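Local coordinates for protein glycoside hydrolase family 31 (Trueperella pyogenes, PDB 5I0F) that probably breaks down cycloalternan, cleaving glycosidic bonds through a covalent glycosyl-enzyme intermediate, at residues L574-F579 / G616-L621. Sequence-based numbering, arbitrary orientation.
Sequences LYARAF and GELIDL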
ATOM      1  N   LEU A 574      22.810   7.035  -9.217  1.00 20.56           N
ATOM      2  CA  LEU A 574      21.661   6.392  -8.600  1.00 20.14           C
ATOM      3  C   LEU A 574      20.944   5.515  -9.597  1.00 19.70           C
ATOM      4  O   LEU A 574      20.591   4.378  -9.283  1.00 19.87           O
ATOM      5  CB  LEU A 574      20.705   7.433  -7.978  1.00 19.91           C
ATOM      6  CG  LEU A 574      19.398   6.888  -7.400  1.00 19.53           C
ATOM      7  CD1 LEU A 574      19.639   5.840  -6.317  1.00 19.62           C
ATOM      8  CD2 LEU A 574      18.592   8.060  -6.887  1.00 19.47           C
ATOM      9  N   TYR A 575      20.717   6.022 -10.799  1.00 19.62           N
ATOM     10  CA  TYR A 575      20.092   5.207 -11.846  1.00 19.20           C
ATOM     11  C   TYR A 575      20.893   3.927 -12.089  1.00 19.01           C
ATOM     12  O   TYR A 575      20.331   2.841 -12.101  1.00 18.56           O
ATOM     13  CB  TYR A 575      19.920   5.980 -13.134  1.00 19.64           C
ATOM     14  CG  TYR A 575      19.009   5.304 -14.159  1.00 20.10           C
ATOM     15  CD1 TYR A 575      17.622   5.438 -14.090  1.00 20.17           C
ATOM     16  CD2 TYR A 575      19.537   4.565 -15.199  1.00 21.15           C
ATOM     17  CE1 TYR A 575      16.789   4.854 -15.036  1.00 20.48           C
ATOM     18  CE2 TYR A 575      18.707   3.984 -16.158  1.00 21.54           C
ATOM     19  CZ  TYR A 575      17.344   4.125 -16.072  1.00 21.01           C
ATOM     20  OH  TYR A 575      16.538   3.548 -17.042  1.00 22.24           O
ATOM     21  N   ALA A 576      22.205   4.054 -12.204  1.00 19.42           N
ATOM     22  CA  ALA A 576      23.068   2.889 -12.389  1.00 19.97           C
ATOM     23  C   ALA A 576      22.962   1.868 -11.284  1.00 19.66           C
ATOM     24  O   ALA A 576      22.816   0.675 -11.568  1.00 19.83           O
ATOM     25  CB  ALA A 576      24.515   3.310 -12.562  1.00 20.48           C
ATOM     26  N   ARG A 577      23.061   2.306 -10.028  1.00 19.66           N
ATOM     27  CA  ARG A 577      23.041   1.363  -8.907  1.00 19.54           C
ATOM     28  C   ARG A 577      21.656   0.726  -8.750  1.00 18.70           C
ATOM     29  O   ARG A 577      21.543  -0.465  -8.477  1.00 18.52           O
ATOM     30  CB  ARG A 577      23.447   2.028  -7.591  1.00 19.64           C
ATOM     31  CG  ARG A 577      24.853   2.585  -7.518  1.00 20.44           C
ATOM     32  CD  ARG A 577      25.904   1.573  -7.898  1.00 21.24           C
ATOM     33  NE  ARG A 577      27.245   1.976  -7.487  1.00 21.74           N
ATOM     34  CZ  ARG A 577      28.359   1.308  -7.780  1.00 23.13           C
ATOM     35  NH1 ARG A 577      28.332   0.189  -8.507  1.00 23.29           N
ATOM     36  NH2 ARG A 577      29.530   1.767  -7.331  1.00 24.16           N
ATOM     37  N   ALA A 578      20.618   1.515  -8.954  1.00 18.37           N
ATOM     38  CA  ALA A 578      19.255   1.045  -8.809  1.00 18.16           C
ATOM     39  C   ALA A 578      18.861   0.094  -9.936  1.00 18.13           C
ATOM     40  O   ALA A 578      18.128  -0.875  -9.710  1.00 17.66           O
ATOM     41  CB  ALA A 578      18.299   2.224  -8.763  1.00 18.21           C
ATOM     42  N   PHE A 579      19.330   0.383 -11.153  1.00 18.37           N
ATOM     43  CA  PHE A 579      19.047  -0.486 -12.306  1.00 18.38           C
ATOM     44  C   PHE A 579      19.703  -1.865 -12.079  1.00 18.56           C
ATOM     45  O   PHE A 579      19.081  -2.903 -12.315  1.00 18.96           O
ATOM     46  CB  PHE A 579      19.504   0.175 -13.615  1.00 18.35           C
ATOM     47  CG  PHE A 579      18.862  -0.390 -14.870  1.00 18.30           C
ATOM     48  CD1 PHE A 579      19.308  -1.579 -15.429  1.00 18.36           C
ATOM     49  CD2 PHE A 579      17.851   0.309 -15.520  1.00 18.15           C
ATOM     50  CE1 PHE A 579      18.742  -2.080 -16.594  1.00 18.55           C
ATOM     51  CE2 PHE A 579      17.278  -0.180 -16.693  1.00 18.23           C
ATOM     52  CZ  PHE A 579      17.708  -1.389 -17.224  1.00 18.34           C
ATOM     53  N   GLY A 616      26.195   9.431 -21.026  1.00 28.25           N
ATOM     54  CA  GLY A 616      25.872   8.602 -22.178  1.00 28.67           C
ATOM     55  C   GLY A 616      26.038   7.114 -21.915  1.00 28.47           C
ATOM     56  O   GLY A 616      25.269   6.324 -22.434  1.00 28.42           O
ATOM     57  N   GLU A 617      27.008   6.734 -21.081  1.00 29.39           N
ATOM     58  CA  GLU A 617      27.211   5.310 -20.735  1.00 30.20           C
ATOM     59  C   GLU A 617      26.002   4.600 -20.042  1.00 27.83           C
ATOM     60  O   GLU A 617      25.967   3.361 -19.977  1.00 27.11           O
ATOM     61  CB  GLU A 617      28.498   5.119 -19.922  1.00 33.00           C
ATOM     62  CG  GLU A 617      28.460   5.659 -18.503  1.00 35.23           C
ATOM     63  CD  GLU A 617      29.853   5.915 -17.906  1.00 39.08           C
ATOM     64  OE1 GLU A 617      30.796   5.171 -18.229  1.00 42.92           O
ATOM     65  OE2 GLU A 617      30.018   6.877 -17.117  1.00 42.27           O
ATOM     66  N   LEU A 618      25.012   5.351 -19.551  1.00 25.54           N
ATOM     67  CA  LEU A 618      23.821   4.712 -18.979  1.00 24.24           C
ATOM     68  C   LEU A 618      23.057   3.830 -19.963  1.00 23.59           C
ATOM     69  O   LEU A 618      22.412   2.868 -19.540  1.00 22.60           O
ATOM     70  CB  LEU A 618      22.854   5.738 -18.386  1.00 23.84           C
ATOM     71  CG  LEU A 618      23.302   6.511 -17.146  1.00 24.38           C
ATOM     72  CD1 LEU A 618      22.133   7.360 -16.675  1.00 24.04           C
ATOM     73  CD2 LEU A 618      23.765   5.562 -16.043  1.00 24.39           C
ATOM     74  N   ILE A 619      23.103   4.149 -21.257  1.00 23.54           N
ATOM     75  CA  ILE A 619      22.403   3.307 -22.243  1.00 24.03           C
ATOM     76  C   ILE A 619      23.130   1.949 -22.347  1.00 23.67           C
ATOM     77  O   ILE A 619      22.485   0.908 -22.255  1.00 22.66           O
ATOM     78  CB  ILE A 619      22.214   3.994 -23.620  1.00 24.68           C
ATOM     79  CG1 ILE A 619      21.508   5.353 -23.457  1.00 24.79           C
ATOM     80  CG2 ILE A 619      21.359   3.122 -24.525  1.00 25.00           C
ATOM     81  CD1 ILE A 619      21.362   6.128 -24.744  1.00 25.46           C
ATOM     82  N   ASP A 620      24.459   1.972 -22.469  1.00 24.36           N
ATOM     83  CA  ASP A 620      25.266   0.730 -22.474  1.00 25.10           C
ATOM     84  C   ASP A 620      25.070  -0.060 -21.179  1.00 24.71           C
ATOM     85  O   ASP A 620      24.974  -1.281 -21.207  1.00 23.90           O
ATOM     86  CB  ASP A 620      26.767   1.014 -22.658  1.00 26.50           C
ATOM     87  CG  ASP A 620      27.175   1.225 -24.123  1.00 28.02           C
ATOM     88  OD1 ASP A 620      26.374   1.070 -25.085  1.00 27.67           O
ATOM     89  OD2 ASP A 620      28.368   1.539 -24.334  1.00 31.09           O
ATOM     90  N   LEU A 621      24.990   0.640 -20.045  1.00 24.84           N
ATOM     91  CA  LEU A 621      24.723  -0.034 -18.761  1.00 25.36           C
ATOM     92  C   LEU A 621      23.367  -0.736 -18.740  1.00 23.64           C
ATOM     93  O   LEU A 621      23.269  -1.850 -18.248  1.00 22.97           O
ATOM     94  CB  LEU A 621      24.806   0.945 -17.588  1.00 26.75           C
ATOM     95  CG  LEU A 621      25.500   0.405 -16.348  1.00 28.96           C
ATOM     96  CD1 LEU A 621      26.994   0.120 -16.646  1.00 30.17           C
ATOM     97  CD2 LEU A 621      25.371   1.375 -15.174  1.00 28.68           C
TER
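Leu621 packs against Ala576. Its CD2 branch lies 3.4 Å from Ala576 CB, closer than ordinary van der Waals contact. The same methyl is 3.9 Å from Ala576 CA, an ordinary contact. Chi1 of Leu621 is -139°, off the staggered positions, which leaves the exact closeness of the CB pair doubtful.

Leu618 makes the looser apolar contacts and divides its two methyls between two residues. CD1 reaches Tyr575 CD2 at 4.1 Å. CD2 turns to Ala576 CB at 4.2 Å. Leu618 CD1 comes to the tyrosine ring at a slant. Tyr575 has CG anti to its backbone nitrogen (chi1 -167°), which brings CD2 beside Leu618 CD1.

The two short helical segments run parallel, with axes 10.6 Å apart and an angle of 1° between them. They belong to the outer helical layer of the family 31 TIM barrel. Helix 572-583 lies between the seventh and eighth barrel strands in sequence, and helix 617-646 follows the eighth. Ala576, on helix 572-583, meets both leucines with its CB. Val609 of helix 606-613 also touches both Tyr575 and Leu618.

Tyr575 OH is hydrogen-bonded to the carbonyl oxygen of Arg604, which ties down the far end of the ring. Arg577 bonds through NH1 and NH2 to the carbonyl oxygens of Gly719 and Val718, linking the barrel helix to the C-terminal domain.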